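Local coordinates for D-3-phosphoglycerate dehydrogenase-related protein (Vibrio cholerae, PDB 4S1V) that probably catalyses the NAD-dependent oxidation of D-3-phosphoglycerate or a related D-2-hydroxyacid, at residues Tyr249-Met252 with Met257-Ala260; Ser112-Ala117 with Asp231-Asn236; Gly151-Gly156 with Gly218-Gln223. All coordinates share one frame; numbering follows the deposited sequence.

Contact 1 of 3, residues Tyr249-Met252 with Met257-Ala260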
loop_
_atom_site.group_PDB
_atom_site.type_symbol
_atom_site.label_atom_id
_atom_site.label_comp_id
_atom_site.label_asym_id
_atom_site.label_seq_id
_atom_site.Cartn_x
_atom_site.Cartn_y
_atom_site.Cartn_z
ATOM N N TYR C 249 -14.246 13.574 11.159
ATOM C CA TYR C 249 -12.868 13.074 11.173
ATOM C C TYR C 249 -12.620 12.189 12.392
ATOM O O TYR C 249 -12.101 11.083 12.268
ATOM C CB TYR C 249 -11.802 14.186 11.120
ATOM C CG TYR C 249 -10.435 13.587 11.387
ATOM C CD1 TYR C 249 -9.757 12.903 10.379
ATOM C CD2 TYR C 249 -9.870 13.611 12.665
ATOM C CE1 TYR C 249 -8.534 12.306 10.617
ATOM C CE2 TYR C 249 -8.648 13.001 12.921
ATOM C CZ TYR C 249 -7.987 12.350 11.892
ATOM O OH TYR C 249 -6.777 11.747 12.106
ATOM N N SER C 250 -12.983 12.688 13.568
ATOM C CA SER C 250 -12.744 11.964 14.815
ATOM C C SER C 250 -13.346 10.557 14.751
ATOM O O SER C 250 -12.693 9.585 15.137
ATOM C CB SER C 250 -13.298 12.750 16.004
ATOM O OG SER C 250 -12.991 12.096 17.230
ATOM N N VAL C 251 -14.569 10.455 14.225
ATOM C CA VAL C 251 -15.316 9.184 14.171
ATOM C C VAL C 251 -14.768 8.217 13.114
ATOM O O VAL C 251 -14.596 7.030 13.384
ATOM C CB VAL C 251 -16.829 9.430 13.950
ATOM C CG1 VAL C 251 -17.561 8.138 13.633
ATOM C CG2 VAL C 251 -17.451 10.084 15.179
ATOM N N MET C 252 -14.469 8.726 11.923
ATOM C CA MET C 252 -13.909 7.888 10.864
ATOM C C MET C 252 -12.519 7.348 11.217
ATOM O O MET C 252 -12.205 6.181 10.941
ATOM C CB MET C 252 -13.896 8.640 9.532
ATOM C CG MET C 252 -15.289 8.955 8.999
ATOM S SD MET C 252 -16.328 7.485 8.846
ATOM C CE MET C 252 -17.841 8.093 9.575
ATOM N N MET C 257 -13.637 0.343 9.943
ATOM C CA MET C 257 -14.628 -0.478 9.260
ATOM C C MET C 257 -15.808 0.340 8.740
ATOM O O MET C 257 -16.532 -0.113 7.857
ATOM C CB MET C 257 -15.091 -1.643 10.134
ATOM C CG MET C 257 -14.579 -3.006 9.665
ATOM S SD MET C 257 -12.780 -3.236 9.664
ATOM C CE MET C 257 -12.336 -2.851 7.969
ATOM N N ARG C 258 -15.992 1.537 9.293
ATOM C CA ARG C 258 -16.974 2.483 8.781
ATOM C C ARG C 258 -16.401 3.251 7.599
ATOM O O ARG C 258 -15.183 3.343 7.436
ATOM C CB ARG C 258 -17.359 3.474 9.870
ATOM C CG ARG C 258 -18.295 2.900 10.917
ATOM C CD ARG C 258 -18.676 3.956 11.929
ATOM N NE ARG C 258 -19.336 5.101 11.298
ATOM C CZ ARG C 258 -20.155 5.924 11.941
ATOM N NH1 ARG C 258 -20.426 5.713 13.228
ATOM N NH2 ARG C 258 -20.712 6.945 11.303
ATOM N N GLN C 259 -17.286 3.823 6.793
ATOM C CA GLN C 259 -16.880 4.587 5.629
ATOM C C GLN C 259 -17.581 5.942 5.531
ATOM O O GLN C 259 -18.633 6.166 6.131
ATOM C CB GLN C 259 -17.132 3.773 4.360
ATOM C CG GLN C 259 -16.067 2.732 4.075
ATOM C CD GLN C 259 -16.333 1.974 2.791
ATOM O OE1 GLN C 259 -16.392 0.748 2.797
ATOM N NE2 GLN C 259 -16.498 2.699 1.683
ATOM N N ALA C 260 -16.976 6.849 4.773
ATOM C CA ALA C 260 -17.584 8.136 4.495
ATOM C C ALA C 260 -17.221 8.567 3.082
ATOM O O ALA C 260 -16.237 8.094 2.517
ATOM C CB ALA C 260 -17.157 9.181 5.519
#
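Met252 reaches from its helix to the start of the neighbouring strand and carries most of the packing. Its chain bends at chi2 (-55°) and again at chi3, which brings the thioether against the carbonyl of Gln259 and the methyl of Ala260, SD lying 3.8 Å from Ala260 CB. The methyl CE goes on to the guanidinium of Arg258, 3.5 Å from NH2, the two side chains crossing at about a right angle. Over one face of that guanidinium sits a branch of Val251, with CG1 centred 3.7 Å above the plane. Helix 247-254 and strand 259-262 are the second and third members of a beta-alpha-beta unit that begins with strand 233-236 in the Rossmann-type domain, so the contact closes the short turn between helix and strand. No hydrogen bond crosses it; Arg258 NH1 is bonded instead to Leu225 O, which helps fix the flat group under the valine.

The solvent side is at the turn, where Met257 points away from the helix and is exposed. Gln259, in the strand, is also turned away from the helix, and its amide leaves the contact for Ala117 on the opposite side of the sheet.

Contact 2 of 3, residues Ser112-Ala117 with Asp231-Asn236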
loop_
_atom_site.group_PDB
_atom_site.type_symbol
_atom_site.label_atom_id
_atom_site.label_comp_id
_atom_site.label_asym_id
_atom_site.label_seq_id
_atom_site.Cartn_x
_atom_site.Cartn_y
_atom_site.Cartn_z
ATOM N N SER C 112 -22.330 8.796 -7.858
ATOM C CA SER C 112 -21.005 8.344 -8.261
ATOM C C SER C 112 -20.082 8.151 -7.051
ATOM O O SER C 112 -19.281 7.212 -7.016
ATOM C CB SER C 112 -20.388 9.341 -9.242
ATOM O OG SER C 112 -19.107 8.908 -9.661
ATOM N N LEU C 113 -20.204 9.041 -6.068
ATOM C CA LEU C 113 -19.434 8.951 -4.830
ATOM C C LEU C 113 -19.868 7.726 -4.046
ATOM O O LEU C 113 -19.038 6.974 -3.531
ATOM C CB LEU C 113 -19.618 10.208 -3.961
ATOM C CG LEU C 113 -19.173 11.600 -4.430
ATOM C CD1 LEU C 113 -18.848 12.475 -3.225
ATOM C CD2 LEU C 113 -17.969 11.544 -5.357
ATOM N N ILE C 114 -21.178 7.529 -3.966
ATOM C CA ILE C 114 -21.746 6.409 -3.216
ATOM C C ILE C 114 -21.265 5.074 -3.787
ATOM O O ILE C 114 -20.834 4.192 -3.041
ATOM C CB ILE C 114 -23.291 6.510 -3.163
ATOM C CG1 ILE C 114 -23.697 7.635 -2.203
ATOM C CG2 ILE C 114 -23.919 5.190 -2.739
ATOM C CD1 ILE C 114 -25.114 8.153 -2.386
ATOM N N LEU C 115 -21.308 4.952 -5.110
ATOM C CA LEU C 115 -20.883 3.732 -5.792
ATOM C C LEU C 115 -19.377 3.516 -5.738
ATOM O O LEU C 115 -18.931 2.391 -5.529
ATOM C CB LEU C 115 -21.375 3.719 -7.238
ATOM C CG LEU C 115 -22.837 3.367 -7.502
ATOM C CD1 LEU C 115 -23.213 3.812 -8.911
ATOM C CD2 LEU C 115 -23.111 1.875 -7.325
ATOM N N ALA C 116 -18.600 4.590 -5.911
ATOM C CA ALA C 116 -17.134 4.519 -5.813
ATOM C C ALA C 116 -16.671 4.101 -4.413
ATOM O O ALA C 116 -15.796 3.245 -4.262
ATOM C CB ALA C 116 -16.501 5.850 -6.194
ATOM N N ALA C 117 -17.267 4.720 -3.401
ATOM C CA ALA C 117 -16.962 4.416 -2.007
ATOM C C ALA C 117 -17.319 2.968 -1.682
ATOM O O ALA C 117 -16.535 2.250 -1.065
ATOM C CB ALA C 117 -17.709 5.373 -1.088
ATOM N N ASP C 231 -20.604 -0.718 9.926
ATOM C CA ASP C 231 -20.213 -0.846 8.520
ATOM C C ASP C 231 -21.005 0.122 7.626
ATOM O O ASP C 231 -21.184 -0.137 6.434
ATOM C CB ASP C 231 -20.399 -2.294 8.034
ATOM C CG ASP C 231 -21.858 -2.763 8.100
ATOM O OD1 ASP C 231 -22.706 -2.049 8.685
ATOM O OD2 ASP C 231 -22.158 -3.852 7.568
ATOM N N SER C 232 -21.490 1.222 8.206
ATOM C CA SER C 232 -22.314 2.182 7.466
ATOM C C SER C 232 -21.470 3.101 6.574
ATOM O O SER C 232 -20.244 3.202 6.734
ATOM C CB SER C 232 -23.175 3.010 8.422
ATOM O OG SER C 232 -22.378 3.753 9.329
ATOM N N LEU C 233 -22.135 3.752 5.629
ATOM C CA LEU C 233 -21.494 4.768 4.796
ATOM C C LEU C 233 -22.179 6.126 4.935
ATOM O O LEU C 233 -23.356 6.273 4.610
ATOM C CB LEU C 233 -21.448 4.334 3.324
ATOM C CG LEU C 233 -21.093 5.435 2.306
ATOM C CD1 LEU C 233 -19.635 5.882 2.417
ATOM C CD2 LEU C 233 -21.417 4.963 0.897
ATOM N N PHE C 234 -21.425 7.111 5.413
ATOM C CA PHE C 234 -21.948 8.455 5.597
ATOM C C PHE C 234 -21.566 9.339 4.418
ATOM O O PHE C 234 -20.407 9.394 4.023
ATOM C CB PHE C 234 -21.421 9.050 6.900
ATOM C CG PHE C 234 -21.887 10.446 7.159
ATOM C CD1 PHE C 234 -23.120 10.678 7.746
ATOM C CD2 PHE C 234 -21.083 11.534 6.822
ATOM C CE1 PHE C 234 -23.554 11.971 8.000
ATOM C CE2 PHE C 234 -21.514 12.831 7.062
ATOM C CZ PHE C 234 -22.751 13.049 7.661
ATOM N N VAL C 235 -22.548 10.036 3.866
ATOM C CA VAL C 235 -22.322 10.824 2.655
ATOM C C VAL C 235 -22.719 12.280 2.870
ATOM O O VAL C 235 -23.849 12.573 3.270
ATOM C CB VAL C 235 -23.092 10.252 1.446
ATOM C CG1 VAL C 235 -22.666 10.950 0.161
ATOM C CG2 VAL C 235 -22.863 8.749 1.313
ATOM N N ASN C 236 -21.791 13.192 2.598
ATOM C CA ASN C 236 -22.118 14.614 2.630
ATOM C C ASN C 236 -21.719 15.327 1.344
ATOM O O ASN C 236 -20.532 15.601 1.124
ATOM C CB ASN C 236 -21.471 15.284 3.844
ATOM C CG ASN C 236 -22.075 16.645 4.172
ATOM O OD1 ASN C 236 -22.994 17.135 3.497
ATOM N ND2 ASN C 236 -21.558 17.266 5.229
#
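Ile114 lays its CG1 against Val235, with CG1 3.8 Å from Val235 CG2 and the two side chains crossing at about a right angle. On the isoleucine, CG1 stands beside the backbone N (chi1 -73°), while the other branch, CG2, comes within a loose 4.4 Å of Leu233 CD2. That leucine methyl also rests 4.1 Å from the carbonyl oxygen Ile114 O. One turn further along the helix, Ala117 CB meets the other methyl of the same leucine, CD1, at 4.0 Å. Leu233 therefore divides its two methyls between successive turns; its CG lies opposite the backbone N (chi1 167°), extending the branch toward the helix.

Helix 104-119 here covers one side of the parallel sheet of the Rossmann-type nucleotide-binding domain. Its residues 112-117 run nearly antiparallel to strand 233-236, the axes of these segments 9.8 Å apart at closest and 151° between their directions. Leu233 and Val235 direct their side chains to this helix, whereas Phe234 lies on the other side of the sheet and packs on Leu206 and Leu208 of strand 205-208. The small Ala117 also touches Leu284 of strand 283-285, as do Leu113 and Ala116, so the helix spans more than one strand. Leu121 of a neighbouring subunit packs on Ser112, Leu113 and Ala116.

Contact 3 of 3, residues Gly151-Gly156 with Gly218-Gln223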
loop_
_atom_site.group_PDB
_atom_site.type_symbol
_atom_site.label_atom_id
_atom_site.label_comp_id
_atom_site.label_asym_id
_atom_site.label_seq_id
_atom_site.Cartn_x
_atom_site.Cartn_y
_atom_site.Cartn_z
ATOM N N GLY C 151 -30.578 6.036 3.610
ATOM C CA GLY C 151 -31.138 7.122 4.409
ATOM C C GLY C 151 -30.899 8.483 3.791
ATOM O O GLY C 151 -29.765 8.848 3.492
ATOM N N ILE C 152 -31.977 9.235 3.594
ATOM C CA ILE C 152 -31.899 10.555 2.995
ATOM C C ILE C 152 -32.423 11.585 3.987
ATOM O O ILE C 152 -33.558 11.474 4.467
ATOM C CB ILE C 152 -32.677 10.611 1.664
ATOM C CG1 ILE C 152 -32.148 9.533 0.718
ATOM C CG2 ILE C 152 -32.582 11.992 1.019
ATOM C CD1 ILE C 152 -33.058 9.252 -0.449
ATOM N N TRP C 153 -31.564 12.541 4.343
ATOM C CA TRP C 153 -31.972 13.683 5.147
ATOM C C TRP C 153 -32.213 14.823 4.204
ATOM O O TRP C 153 -31.268 15.370 3.633
ATOM C CB TRP C 153 -30.900 14.052 6.170
ATOM C CG TRP C 153 -31.360 15.005 7.249
ATOM C CD1 TRP C 153 -32.355 15.981 7.162
ATOM C CD2 TRP C 153 -30.835 15.121 8.626
ATOM N NE1 TRP C 153 -32.483 16.658 8.353
ATOM C CE2 TRP C 153 -31.604 16.187 9.270
ATOM C CE3 TRP C 153 -29.849 14.460 9.359
ATOM C CZ2 TRP C 153 -31.376 16.564 10.589
ATOM C CZ3 TRP C 153 -29.623 14.854 10.682
ATOM C CH2 TRP C 153 -30.376 15.876 11.285
ATOM N N GLY C 154 -33.488 15.164 4.008
ATOM C CA GLY C 154 -33.896 16.236 3.087
ATOM C C GLY C 154 -34.318 15.720 1.723
ATOM O O GLY C 154 -33.485 15.255 0.941
ATOM N N LEU C 155 -35.610 15.815 1.422
ATOM C CA LEU C 155 -36.135 15.271 0.166
ATOM C C LEU C 155 -36.487 16.357 -0.848
ATOM O O LEU C 155 -37.576 16.359 -1.423
ATOM C CB LEU C 155 -37.329 14.329 0.425
ATOM C CG LEU C 155 -37.626 13.227 -0.602
ATOM C CD1 LEU C 155 -36.536 12.162 -0.624
ATOM C CD2 LEU C 155 -38.983 12.594 -0.333
ATOM N N GLY C 156 -35.544 17.272 -1.079
ATOM C CA GLY C 156 -35.720 18.346 -2.051
ATOM C C GLY C 156 -35.342 17.885 -3.442
ATOM O O GLY C 156 -35.284 16.681 -3.709
ATOM N N GLY C 218 -24.502 22.524 12.445
ATOM C CA GLY C 218 -24.214 21.518 13.462
ATOM C C GLY C 218 -25.380 20.601 13.796
ATOM O O GLY C 218 -25.442 20.047 14.900
ATOM N N ILE C 219 -26.303 20.432 12.849
ATOM C CA ILE C 219 -27.477 19.586 13.081
ATOM C C ILE C 219 -27.139 18.087 13.209
ATOM O O ILE C 219 -27.815 17.356 13.927
ATOM C CB ILE C 219 -28.608 19.846 12.051
ATOM C CG1 ILE C 219 -29.946 19.325 12.599
ATOM C CG2 ILE C 219 -28.257 19.263 10.686
ATOM C CD1 ILE C 219 -31.169 19.946 11.968
ATOM N N VAL C 220 -26.095 17.637 12.518
ATOM C CA VAL C 220 -25.541 16.309 12.780
ATOM C C VAL C 220 -24.491 16.441 13.891
ATOM O O VAL C 220 -23.510 17.168 13.745
ATOM C CB VAL C 220 -24.927 15.650 11.516
ATOM C CG1 VAL C 220 -24.534 14.211 11.815
ATOM C CG2 VAL C 220 -25.900 15.705 10.340
ATOM N N THR C 221 -24.720 15.755 15.009
ATOM C CA THR C 221 -23.788 15.774 16.138
ATOM C C THR C 221 -22.868 14.564 16.073
ATOM O O THR C 221 -23.172 13.594 15.363
ATOM C CB THR C 221 -24.527 15.708 17.490
ATOM O OG1 THR C 221 -25.137 14.414 17.636
ATOM C CG2 THR C 221 -25.584 16.820 17.599
ATOM N N LYS C 222 -21.760 14.616 16.822
ATOM C CA LYS C 222 -20.862 13.469 16.955
ATOM C C LYS C 222 -21.622 12.246 17.472
ATOM O O LYS C 222 -21.377 11.121 17.033
ATOM C CB LYS C 222 -19.681 13.791 17.886
ATOM C CG LYS C 222 -18.639 12.686 17.956
ATOM C CD LYS C 222 -17.486 13.057 18.875
ATOM C CE LYS C 222 -16.269 12.197 18.587
ATOM N NZ LYS C 222 -15.074 12.706 19.315
ATOM N N GLN C 223 -22.549 12.483 18.394
ATOM C CA GLN C 223 -23.396 11.427 18.952
ATOM C C GLN C 223 -24.264 10.761 17.874
ATOM O O GLN C 223 -24.440 9.548 17.880
ATOM C CB GLN C 223 -24.237 11.966 20.123
ATOM C CG GLN C 223 -23.419 12.361 21.360
ATOM C CD GLN C 223 -22.901 13.812 21.355
ATOM O OE1 GLN C 223 -22.578 14.394 20.305
ATOM N NE2 GLN C 223 -22.806 14.397 22.550
#
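Trp153 turns the benzene end of its indole toward Ile219 and Val220; no hydrogen bond crosses between the two segments, and the side chains meet through carbon atoms. Ile219 makes the larger share. Its CD1 approaches Trp153 CZ2 at 3.7 Å, while its CG1 lies 3.7 Å from Trp153 CH2, so two successive carbons of the isoleucine chain follow the end of the ring. CG2 adds a longer touch to the same ring atom, 4.0 Å from Trp153 CH2. The approach is oblique, as is that of Val220, whose CG2 stands 3.8 Å from Trp153 CZ3. The tryptophan and valine side chains slide past each other in opposite directions. With CG anti to the backbone N (chi1 -166°), the indole is carried off the end of its strand and across to these residues; the backbones stay far apart, the nearest CA atoms, those of Trp153 and Val220, being 10.3 Å from each other.

Aromatic and further apolar partners surround the same ring. Trp176 meets it edge-to-face, and Phe199 and Phe200 of helix 196-202 pack on it; Phe200 also touches Val220.

The polar interactions lie to the sides of this apolar patch. Thr221 occupies the N-cap position of helix 222-226, its side chain capping a backbone N of that helix. Lys222 NZ forms a salt bridge to Asp27 of a neighbouring subunit, and Leu155 N is hydrogen-bonded to Ser181 OG.

Gly154 adopts a positive phi of 97°. It and Gly156 begin a Gly-x-Gly-x-x-Gly sequence that leads from strand 150-153 into helix 157-168, consistent with the glycine-rich dinucleotide-binding turn of a Rossmann fold.

All three contacts reach one seven-stranded parallel sheet. Contacts 1 and 2, with centres 11 Å apart, meet on the adjacent strands 259-262 and 233-236: Gln259 N bonds to Ser232 O at 3.0 Å, and the side-chain atom Gln259 NE2 reaches Ala117 O at 2.8 Å, tying the strand of contact 1 to the helix of contact 2. Contact 3 touches contact 1 where Lys222 NZ lies 3.0 Å from Ser250 OG, a probable hydrogen bond, although their centres are 16 Å apart. Contacts 2 and 3 approach to about 5 Å between nearest atoms without touching. Contact 3 lies at the probable dinucleotide-binding end of strand 150-153, and contact 2 on strand 233-236, two places along.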